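Local coordinates for DUF5638 domain-containing protein (Legionella pneumophila subsp. pneumophila, PDB 5L1A) that is of unknown function but belongs to the DUF5638 family, this chain being the all-helical N-terminal half of a longer protein that is probably membrane-associated, at residues E67-L72 and N105-C110; N47-K52 and L60-E65; N17-L22 and Q41-Y46. All coordinates share one frame; numbering follows the deposited sequence.

Overall arrangement
Three contacts illustrate how a small all-helical domain of the DUF5638 family is held together by helix pairs. Along the chain contact 3 closes first, joining helix 8-25 to helix 33-51; contact 2 then joins helix 33-51 to helix 56-77, and contact 1 skips helix 83-90 to join helix 56-77 to helix 97-110. The centres of contacts 1 and 2 lie about 16 Å apart, on opposite sides of the chain's centre, while the centre of contact 3 is about 11 Å from each of theirs. Contact 3 touches both: Y46 and I42 pack on F69, and the side chains of D19 and N47 are hydrogen-bonded, so it joins the other two through apolar and polar touches.

Contact 1: residues E67-L72 and N105-C110; sequences ENFISL and NFFKVC
The ring of F69 receives F106 at its edge, with CD2 of F106 near the plane of the F69 ring and 3.6 Å from F69 CZ. F107 reaches F69 obliquely, its CZ 3.8 Å from F69 CD1. The F69 and F107 planes are near parallel, at 30°, yet slid so far along each other that they barely overlap; with F106 the planes are tilted further. F69 owes its reach to CG lying anti to the backbone N (chi1 168°), which carries the ring across toward helix 97-110. Y46 and I42 of helix 33-51 also pack against it. The three phenylalanines form an aromatic cluster in the interior of the helical domain, where helices 56-77 and 97-110 run in roughly the same direction, their local axes 11.7 Å apart and inclined at 29°. Side chains fill that spacing, F69 from one helix and F106 and F107 from the other. L72 extends the apolar patch by one turn: its CB lies 3.6 Å from F107 CZ, and its CD1 touches the same carbon at 3.8 Å. Beyond, F107 packs on A83 and A86 of helix 83-90, which L72 also meets through I90.

Contact 2: residues N47-K52 and L60-E65; sequences NSAFNK and LEVVEE. With I3C (5-amino-2,4,6-triiodobenzene-1,3-dicarboxylic acid), chain E; I3C (5-amino-2,4,6-triiodobenzene-1,3-dicarboxylic acid), chain B.
V62 meets F50 through a single branch: CG1 lies 3.7 Å from the backbone N of F50 and 3.9 Å from its CB. The same methyl faces A49, whose CB is 4.0 Å away. Beside this, F50 and V63 run abreast and point the same way, with CG2 of V63 3.8 Å from F50 CD1. All four residues are buried, and the side-chain contacts between the segments are apolar. The other branch of V62, CG2, turns to one of the two 5-amino-2,4,6-triiodobenzene-1,3-dicarboxylic acid molecules that border this contact (I3C, chain E). A49 CB comes within 3.5 Å of the amino nitrogen N13 of this molecule, and N13 donates a bent hydrogen bond to E65 OE1 (3.1 Å, 135° at the hydrogen). The extended side chain of E65 holds its carboxylate there while its CG brushes O11 of the second molecule (chain B). E61, also extended, brings CG and its carboxylate near O8 of the chain B molecule, with CG close to I3 of the chain E molecule as well. In the next shell, Y46 packs against the E65 carboxylate, and F50 is covered by L15 and E12 of helix 8-25 and by P3 and Y5. The local axes run 9.1 Å apart at 166°, an antiparallel helical hairpin with one flank serving as a pocket for a heavy-atom ligand of the kind used in crystallographic phasing.

Contact 3: residues N17-L22 and Q41-Y46; sequences NCDTQL and QIKYFY
The side chain of D19 lies slantwise over that of K43 between two antiparallel helices of the bundle, 8-25 and 33-51, whose local axes lie 11.0 Å apart at 172°. The carboxylate meets the aliphatic part of the lysine, with OD1 of D19 3.5 Å from K43 CD. Although opposite in charge, the groups do not pair directly: K43 NZ stays 4.9 Å from D19 OD1. A bend at chi3 (-68°) turns the ammonium aside to hydrogen-bond N23 OD1, one turn further along helix 8-25. D19 in turn spends OD1 on the hydroxyl of Y66 and OD2 on the side-chain amide of N47, so its carboxylate joins three helices, a polar tie at a partly buried edge of the pair. L22 and K43 run alongside each other, heading opposite ways, with L22 CD1 packing 3.7 Å from K43 CG, and the same methyl reaches I42 CG2 at 4.0 Å. The first torsion of L22 (chi1 -100°) lies away from the staggered positions. L22 also packs on I70 of helix 56-77. I42 also serves its own helix, placing CG2 in the plane of the Y46 ring, at its edge, while CD2 of F45 sits 3.6 Å above the centre of that same Y46 ring.

Contact 1: residues E67-L72 and N105-C110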
loop_
_atom_site.group_PDB
_atom_site.type_symbol
_atom_site.label_atom_id
_atom_site.label_comp_id
_atom_site.label_asym_id
_atom_site.label_seq_id
_atom_site.Cartn_x
_atom_site.Cartn_y
_atom_site.Cartn_z
ATOM N N GLU A 67 -4.888 2.817 -0.947
ATOM C CA GLU A 67 -6.205 2.352 -0.521
ATOM C C GLU A 67 -6.651 1.129 -1.310
ATOM O O GLU A 67 -7.213 0.186 -0.738
ATOM C CB GLU A 67 -7.223 3.482 -0.657
ATOM C CG GLU A 67 -7.049 4.563 0.379
ATOM C CD GLU A 67 -7.697 5.864 -0.024
ATOM O OE1 GLU A 67 -8.035 6.024 -1.214
ATOM O OE2 GLU A 67 -7.869 6.729 0.854
ATOM N N ASN A 68 -6.423 1.128 -2.625
ATOM C CA ASN A 68 -6.743 -0.050 -3.427
ATOM C C ASN A 68 -5.903 -1.245 -3.000
ATOM O O ASN A 68 -6.393 -2.380 -2.978
ATOM C CB ASN A 68 -6.535 0.244 -4.914
ATOM C CG ASN A 68 -7.516 1.268 -5.453
ATOM O OD1 ASN A 68 -8.670 1.323 -5.032
ATOM N ND2 ASN A 68 -7.056 2.086 -6.394
ATOM N N PHE A 69 -4.634 -1.010 -2.657
ATOM C CA PHE A 69 -3.793 -2.095 -2.159
ATOM C C PHE A 69 -4.357 -2.679 -0.870
ATOM O O PHE A 69 -4.354 -3.901 -0.682
ATOM C CB PHE A 69 -2.362 -1.597 -1.944
ATOM C CG PHE A 69 -1.493 -2.550 -1.167
ATOM C CD1 PHE A 69 -0.874 -3.618 -1.796
ATOM C CD2 PHE A 69 -1.285 -2.369 0.195
ATOM C CE1 PHE A 69 -0.069 -4.495 -1.079
ATOM C CE2 PHE A 69 -0.484 -3.242 0.914
ATOM C CZ PHE A 69 0.127 -4.303 0.274
ATOM N N ILE A 70 -4.844 -1.822 0.030
ATOM C CA ILE A 70 -5.428 -2.298 1.282
ATOM C C ILE A 70 -6.641 -3.178 1.004
ATOM O O ILE A 70 -6.819 -4.231 1.627
ATOM C CB ILE A 70 -5.786 -1.107 2.190
ATOM C CG1 ILE A 70 -4.516 -0.411 2.671
ATOM C CG2 ILE A 70 -6.626 -1.559 3.370
ATOM C CD1 ILE A 70 -3.561 -1.338 3.367
ATOM N N SER A 71 -7.490 -2.763 0.058
ATOM C CA SER A 71 -8.652 -3.570 -0.301
ATOM C C SER A 71 -8.236 -4.938 -0.823
ATOM O O SER A 71 -8.873 -5.950 -0.508
ATOM C CB SER A 71 -9.502 -2.842 -1.341
ATOM O OG SER A 71 -10.102 -1.689 -0.784
ATOM N N LEU A 72 -7.168 -4.990 -1.619
ATOM C CA LEU A 72 -6.711 -6.267 -2.158
ATOM C C LEU A 72 -6.158 -7.168 -1.060
ATOM O O LEU A 72 -6.385 -8.383 -1.077
ATOM C CB LEU A 72 -5.662 -6.031 -3.244
ATOM C CG LEU A 72 -6.165 -5.295 -4.487
ATOM C CD1 LEU A 72 -5.038 -5.080 -5.480
ATOM C CD2 LEU A 72 -7.315 -6.057 -5.130
ATOM N N ASN A 105 4.834 -10.411 -3.822
ATOM C CA ASN A 105 5.263 -11.255 -2.712
ATOM C C ASN A 105 4.366 -11.064 -1.495
ATOM O O ASN A 105 4.036 -12.032 -0.802
ATOM C CB ASN A 105 6.722 -10.961 -2.358
ATOM C CG ASN A 105 7.181 -11.699 -1.112
ATOM O OD1 ASN A 105 7.068 -11.188 0.004
ATOM N ND2 ASN A 105 7.708 -12.905 -1.296
ATOM N N PHE A 106 3.949 -9.824 -1.222
ATOM C CA PHE A 106 3.104 -9.593 -0.055
ATOM C C PHE A 106 1.724 -10.221 -0.226
ATOM O O PHE A 106 1.139 -10.700 0.752
ATOM C CB PHE A 106 2.981 -8.097 0.235
ATOM C CG PHE A 106 2.386 -7.785 1.587
ATOM C CD1 PHE A 106 3.169 -7.834 2.733
ATOM C CD2 PHE A 106 1.047 -7.444 1.710
ATOM C CE1 PHE A 106 2.627 -7.551 3.975
ATOM C CE2 PHE A 106 0.493 -7.158 2.950
ATOM C CZ PHE A 106 1.285 -7.212 4.085
ATOM N N PHE A 107 1.196 -10.248 -1.452
ATOM C CA PHE A 107 -0.081 -10.919 -1.683
ATOM C C PHE A 107 0.023 -12.416 -1.431
ATOM O O PHE A 107 -0.849 -13.004 -0.779
ATOM C CB PHE A 107 -0.570 -10.654 -3.105
ATOM C CG PHE A 107 -1.111 -9.279 -3.302
ATOM C CD1 PHE A 107 -1.733 -8.620 -2.258
ATOM C CD2 PHE A 107 -0.995 -8.640 -4.522
ATOM C CE1 PHE A 107 -2.236 -7.345 -2.426
ATOM C CE2 PHE A 107 -1.496 -7.363 -4.701
ATOM C CZ PHE A 107 -2.119 -6.714 -3.652
ATOM N N LYS A 108 1.080 -13.050 -1.939
ATOM C CA LYS A 108 1.256 -14.479 -1.722
ATOM C C LYS A 108 1.485 -14.815 -0.255
ATOM O O LYS A 108 1.158 -15.926 0.173
ATOM C CB LYS A 108 2.415 -14.995 -2.572
ATOM C CG LYS A 108 2.292 -14.638 -4.047
ATOM C CD LYS A 108 3.202 -15.487 -4.913
ATOM C CE LYS A 108 2.613 -16.871 -5.137
ATOM N NZ LYS A 108 1.364 -16.815 -5.951
ATOM N N VAL A 109 2.025 -13.878 0.526
ATOM C CA VAL A 109 2.197 -14.106 1.957
ATOM C C VAL A 109 0.843 -14.176 2.654
ATOM O O VAL A 109 0.602 -15.044 3.501
ATOM C CB VAL A 109 3.082 -13.007 2.569
ATOM C CG1 VAL A 109 2.926 -12.995 4.065
ATOM C CG2 VAL A 109 4.535 -13.215 2.181
ATOM N N CYS A 110 -0.063 -13.259 2.304
ATOM C CA CYS A 110 -1.376 -13.227 2.940
ATOM C C CYS A 110 -2.190 -14.473 2.623
ATOM O O CYS A 110 -3.058 -14.864 3.412
ATOM C CB CYS A 110 -2.140 -11.977 2.505
ATOM S SG CYS A 110 -1.297 -10.431 2.883
#

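Contact 2: residues N47-K52 and L60-E65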
loop_
_atom_site.group_PDB
_atom_site.type_symbol
_atom_site.label_atom_id
_atom_site.label_comp_id
_atom_site.label_asym_id
_atom_site.label_seq_id
_atom_site.Cartn_x
_atom_site.Cartn_y
_atom_site.Cartn_z
ATOM N N ASN A 47 4.210 5.372 1.965
ATOM C CA ASN A 47 4.459 6.614 2.688
ATOM C C ASN A 47 5.560 7.436 2.029
ATOM O O ASN A 47 5.415 8.653 1.870
ATOM C CB ASN A 47 4.798 6.309 4.147
ATOM C CG ASN A 47 3.556 6.099 5.000
ATOM O OD1 ASN A 47 2.985 7.055 5.522
ATOM N ND2 ASN A 47 3.131 4.848 5.140
ATOM N N SER A 48 6.664 6.794 1.628
ATOM C CA SER A 48 7.730 7.531 0.953
ATOM C C SER A 48 7.271 8.075 -0.388
ATOM O O SER A 48 7.701 9.160 -0.794
ATOM C CB SER A 48 8.962 6.648 0.750
ATOM O OG SER A 48 9.478 6.181 1.984
ATOM N N ALA A 49 6.410 7.339 -1.095
ATOM C CA ALA A 49 5.936 7.816 -2.389
ATOM C C ALA A 49 5.048 9.042 -2.234
ATOM O O ALA A 49 5.075 9.942 -3.080
ATOM C CB ALA A 49 5.192 6.703 -3.126
ATOM N N PHE A 50 4.258 9.099 -1.158
ATOM C CA PHE A 50 3.417 10.272 -0.931
ATOM C C PHE A 50 4.252 11.483 -0.534
ATOM O O PHE A 50 3.974 12.604 -0.972
ATOM C CB PHE A 50 2.363 9.976 0.137
ATOM C CG PHE A 50 1.568 11.184 0.556
ATOM C CD1 PHE A 50 0.456 11.581 -0.166
ATOM C CD2 PHE A 50 1.937 11.925 1.670
ATOM C CE1 PHE A 50 -0.272 12.689 0.211
ATOM C CE2 PHE A 50 1.212 13.032 2.051
ATOM C CZ PHE A 50 0.104 13.415 1.320
ATOM N N ASN A 51 5.274 11.277 0.301
ATOM C CA ASN A 51 6.116 12.382 0.744
ATOM C C ASN A 51 6.934 12.985 -0.389
ATOM O O ASN A 51 7.416 14.113 -0.254
ATOM C CB ASN A 51 7.057 11.920 1.857
ATOM C CG ASN A 51 6.319 11.448 3.088
ATOM O OD1 ASN A 51 5.197 11.875 3.362
ATOM N ND2 ASN A 51 6.952 10.562 3.847
ATOM N N LYS A 52 7.119 12.260 -1.489
ATOM C CA LYS A 52 7.827 12.803 -2.638
ATOM C C LYS A 52 6.916 13.570 -3.585
ATOM O O LYS A 52 7.421 14.258 -4.476
ATOM C CB LYS A 52 8.537 11.682 -3.406
ATOM C CG LYS A 52 9.702 11.052 -2.656
ATOM C CD LYS A 52 10.294 9.875 -3.425
ATOM C CE LYS A 52 9.267 8.768 -3.622
ATOM N NZ LYS A 52 9.856 7.539 -4.222
ATOM N N LEU A 60 -2.850 12.620 -4.256
ATOM C CA LEU A 60 -4.121 11.906 -4.262
ATOM C C LEU A 60 -3.999 10.564 -4.976
ATOM O O LEU A 60 -4.634 9.582 -4.574
ATOM C CB LEU A 60 -5.199 12.774 -4.911
ATOM C CG LEU A 60 -6.596 12.170 -5.054
ATOM C CD1 LEU A 60 -7.136 11.754 -3.704
ATOM C CD2 LEU A 60 -7.537 13.155 -5.719
ATOM N N GLU A 61 -3.184 10.497 -6.031
ATOM C CA GLU A 61 -3.045 9.245 -6.770
ATOM C C GLU A 61 -2.320 8.189 -5.942
ATOM O O GLU A 61 -2.639 6.997 -6.029
ATOM C CB GLU A 61 -2.317 9.486 -8.094
ATOM C CG GLU A 61 -2.231 8.252 -8.984
ATOM C CD GLU A 61 -1.616 8.536 -10.345
ATOM O OE1 GLU A 61 -1.323 9.715 -10.643
ATOM O OE2 GLU A 61 -1.429 7.575 -11.121
ATOM N N VAL A 62 -1.344 8.606 -5.133
ATOM C CA VAL A 62 -0.644 7.667 -4.261
ATOM C C VAL A 62 -1.559 7.195 -3.139
ATOM O O VAL A 62 -1.581 6.007 -2.795
ATOM C CB VAL A 62 0.638 8.316 -3.708
ATOM C CG1 VAL A 62 1.287 7.419 -2.666
ATOM C CG2 VAL A 62 1.608 8.614 -4.837
ATOM N N VAL A 63 -2.321 8.116 -2.543
ATOM C CA VAL A 63 -3.240 7.742 -1.471
ATOM C C VAL A 63 -4.294 6.769 -1.988
ATOM O O VAL A 63 -4.626 5.780 -1.324
ATOM C CB VAL A 63 -3.876 9.001 -0.849
ATOM C CG1 VAL A 63 -5.073 8.629 0.014
ATOM C CG2 VAL A 63 -2.846 9.761 -0.027
ATOM N N GLU A 64 -4.829 7.026 -3.183
ATOM C CA GLU A 64 -5.772 6.091 -3.787
ATOM C C GLU A 64 -5.114 4.748 -4.080
ATOM O O GLU A 64 -5.740 3.695 -3.918
ATOM C CB GLU A 64 -6.361 6.689 -5.065
ATOM C CG GLU A 64 -7.314 7.840 -4.818
ATOM C CD GLU A 64 -7.715 8.555 -6.094
ATOM O OE1 GLU A 64 -7.133 8.260 -7.159
ATOM O OE2 GLU A 64 -8.617 9.417 -6.030
ATOM N N GLU A 65 -3.852 4.764 -4.515
ATOM C CA GLU A 65 -3.165 3.514 -4.821
ATOM C C GLU A 65 -2.948 2.685 -3.562
ATOM O O GLU A 65 -3.092 1.458 -3.587
ATOM C CB GLU A 65 -1.833 3.800 -5.514
ATOM C CG GLU A 65 -1.084 2.556 -5.955
ATOM C CD GLU A 65 0.396 2.813 -6.153
ATOM O OE1 GLU A 65 0.887 3.843 -5.647
ATOM O OE2 GLU A 65 1.068 1.987 -6.809
HETATM I I3 I3C E . 0.949 6.021 -7.934
HETATM I I2 I3C E . 6.860 5.169 -6.000
HETATM I I1 I3C E . 5.649 6.632 -11.839
HETATM O O8 I3C E . 2.292 7.771 -10.998
HETATM O O9 I3C E . 2.046 5.638 -11.402
HETATM C C10 I3C E . 7.406 5.861 -9.102
HETATM N N13 I3C E . 3.534 5.371 -5.923
HETATM C C1 I3C E . 3.512 6.254 -9.638
HETATM C C6 I3C E . 3.013 5.962 -8.270
HETATM C C5 I3C E . 3.978 5.639 -7.177
HETATM C C4 I3C E . 5.439 5.610 -7.468
HETATM C C3 I3C E . 5.930 5.904 -8.834
HETATM C C2 I3C E . 4.967 6.221 -9.915
HETATM C C7 I3C E . 2.554 6.576 -10.748
HETATM O O11 I3C E . 7.930 4.758 -9.369
HETATM O O12 I3C E . 8.072 6.916 -9.046
HETATM I I3 I3C B . -6.515 4.393 -13.399
HETATM I I2 I3C B . -5.933 -0.601 -9.872
HETATM I I1 I3C B . -1.718 3.848 -9.569
HETATM O O8 I3C B . -4.091 6.222 -11.268
HETATM O O9 I3C B . -2.891 5.224 -12.807
HETATM C C10 I3C B . -3.214 1.006 -8.898
HETATM N N13 I3C B . -7.127 1.485 -12.039
HETATM C C1 I3C B . -4.218 3.864 -11.399
HETATM C C6 I3C B . -5.468 3.309 -11.966
HETATM C C5 I3C B . -5.983 1.995 -11.524
HETATM C C4 I3C B . -5.226 1.244 -10.505
HETATM C C3 I3C B . -3.976 1.780 -9.929
HETATM C C2 I3C B . -3.478 3.092 -10.380
HETATM C C7 I3C B . -3.701 5.191 -11.855
HETATM O O11 I3C B . -3.553 1.107 -7.701
HETATM O O12 I3C B . -2.263 0.280 -9.269
#

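Contact 3: residues N17-L22 and Q41-Y46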
loop_
_atom_site.group_PDB
_atom_site.type_symbol
_atom_site.label_atom_id
_atom_site.label_comp_id
_atom_site.label_asym_id
_atom_site.label_seq_id
_atom_site.Cartn_x
_atom_site.Cartn_y
_atom_site.Cartn_z
ATOM N N ASN A 17 -4.815 5.910 8.020
ATOM C CA ASN A 17 -5.844 4.876 8.072
ATOM C C ASN A 17 -5.370 3.601 7.387
ATOM O O ASN A 17 -5.600 2.495 7.890
ATOM C CB ASN A 17 -7.136 5.376 7.429
ATOM C CG ASN A 17 -7.876 6.369 8.300
ATOM O OD1 ASN A 17 -7.588 6.500 9.489
ATOM N ND2 ASN A 17 -8.845 7.069 7.714
ATOM N N CYS A 18 -4.702 3.739 6.240
ATOM C CA CYS A 18 -4.148 2.576 5.557
ATOM C C CYS A 18 -3.100 1.878 6.416
ATOM O O CYS A 18 -3.102 0.646 6.527
ATOM C CB CYS A 18 -3.547 2.994 4.216
ATOM S SG CYS A 18 -4.723 3.683 3.026
ATOM N N ASP A 19 -2.201 2.649 7.036
ATOM C CA ASP A 19 -1.184 2.056 7.903
ATOM C C ASP A 19 -1.816 1.370 9.109
ATOM O O ASP A 19 -1.360 0.303 9.536
ATOM C CB ASP A 19 -0.189 3.123 8.366
ATOM C CG ASP A 19 0.705 3.624 7.246
ATOM O OD1 ASP A 19 0.867 2.911 6.234
ATOM O OD2 ASP A 19 1.258 4.734 7.383
ATOM N N THR A 20 -2.856 1.980 9.681
ATOM C CA THR A 20 -3.551 1.372 10.811
ATOM C C THR A 20 -4.319 0.132 10.377
ATOM O O THR A 20 -4.343 -0.874 11.096
ATOM C CB THR A 20 -4.500 2.388 11.447
ATOM O OG1 THR A 20 -3.758 3.545 11.843
ATOM C CG2 THR A 20 -5.204 1.795 12.662
ATOM N N GLN A 21 -4.964 0.192 9.210
ATOM C CA GLN A 21 -5.704 -0.959 8.711
ATOM C C GLN A 21 -4.787 -2.149 8.455
ATOM O O GLN A 21 -5.191 -3.297 8.674
ATOM C CB GLN A 21 -6.458 -0.584 7.437
ATOM C CG GLN A 21 -7.351 -1.682 6.907
ATOM C CD GLN A 21 -8.439 -2.057 7.885
ATOM O OE1 GLN A 21 -9.421 -1.334 8.042
ATOM N NE2 GLN A 21 -8.266 -3.186 8.561
ATOM N N LEU A 22 -3.558 -1.899 8.003
ATOM C CA LEU A 22 -2.609 -2.989 7.813
ATOM C C LEU A 22 -2.247 -3.634 9.143
ATOM O O LEU A 22 -2.206 -4.865 9.247
ATOM C CB LEU A 22 -1.355 -2.483 7.102
ATOM C CG LEU A 22 -1.246 -2.756 5.601
ATOM C CD1 LEU A 22 0.086 -2.262 5.059
ATOM C CD2 LEU A 22 -1.442 -4.236 5.289
ATOM N N GLN A 41 8.291 -2.840 4.745
ATOM C CA GLN A 41 8.704 -2.432 3.408
ATOM C C GLN A 41 7.525 -1.875 2.618
ATOM O O GLN A 41 7.656 -0.863 1.919
ATOM C CB GLN A 41 9.339 -3.621 2.686
ATOM C CG GLN A 41 9.929 -3.329 1.316
ATOM C CD GLN A 41 10.616 -4.548 0.716
ATOM O OE1 GLN A 41 10.071 -5.654 0.728
ATOM N NE2 GLN A 41 11.821 -4.352 0.200
ATOM N N ILE A 42 6.362 -2.518 2.731
ATOM C CA ILE A 42 5.168 -2.045 2.038
ATOM C C ILE A 42 4.778 -0.658 2.531
ATOM O O ILE A 42 4.506 0.248 1.735
ATOM C CB ILE A 42 4.013 -3.048 2.217
ATOM C CG1 ILE A 42 4.198 -4.248 1.285
ATOM C CG2 ILE A 42 2.680 -2.371 1.967
ATOM C CD1 ILE A 42 4.196 -3.881 -0.188
ATOM N N LYS A 43 4.741 -0.471 3.852
ATOM C CA LYS A 43 4.324 0.821 4.383
ATOM C C LYS A 43 5.338 1.907 4.064
ATOM O O LYS A 43 4.956 3.052 3.802
ATOM C CB LYS A 43 4.087 0.719 5.890
ATOM C CG LYS A 43 3.043 -0.324 6.246
ATOM C CD LYS A 43 2.308 0.016 7.525
ATOM C CE LYS A 43 3.210 -0.082 8.729
ATOM N NZ LYS A 43 2.453 0.232 9.970
ATOM N N TYR A 44 6.625 1.566 4.066
ATOM C CA TYR A 44 7.638 2.520 3.638
ATOM C C TYR A 44 7.462 2.903 2.173
ATOM O O TYR A 44 7.668 4.066 1.812
ATOM C CB TYR A 44 9.028 1.937 3.887
ATOM C CG TYR A 44 10.166 2.773 3.356
ATOM C CD1 TYR A 44 10.671 3.843 4.087
ATOM C CD2 TYR A 44 10.744 2.486 2.127
ATOM C CE1 TYR A 44 11.716 4.607 3.602
ATOM C CE2 TYR A 44 11.784 3.241 1.637
ATOM C CZ TYR A 44 12.267 4.300 2.375
ATOM O OH TYR A 44 13.310 5.049 1.882
ATOM N N PHE A 45 7.061 1.950 1.326
ATOM C CA PHE A 45 6.901 2.231 -0.100
ATOM C C PHE A 45 5.828 3.289 -0.350
ATOM O O PHE A 45 6.040 4.229 -1.123
ATOM C CB PHE A 45 6.569 0.940 -0.853
ATOM C CG PHE A 45 6.159 1.158 -2.282
ATOM C CD1 PHE A 45 7.109 1.346 -3.266
ATOM C CD2 PHE A 45 4.820 1.171 -2.642
ATOM C CE1 PHE A 45 6.733 1.548 -4.581
ATOM C CE2 PHE A 45 4.440 1.373 -3.958
ATOM C CZ PHE A 45 5.399 1.561 -4.925
ATOM N N TYR A 46 4.666 3.149 0.284
ATOM C CA TYR A 46 3.574 4.072 -0.005
ATOM C C TYR A 46 3.755 5.404 0.712
ATOM O O TYR A 46 3.486 6.462 0.134
ATOM C CB TYR A 46 2.234 3.440 0.365
ATOM C CG TYR A 46 1.831 2.327 -0.565
ATOM C CD1 TYR A 46 1.350 2.603 -1.836
ATOM C CD2 TYR A 46 1.935 1.002 -0.176
ATOM C CE1 TYR A 46 0.979 1.584 -2.697
ATOM C CE2 TYR A 46 1.566 -0.025 -1.026
ATOM C CZ TYR A 46 1.088 0.271 -2.285
ATOM O OH TYR A 46 0.724 -0.749 -3.135
#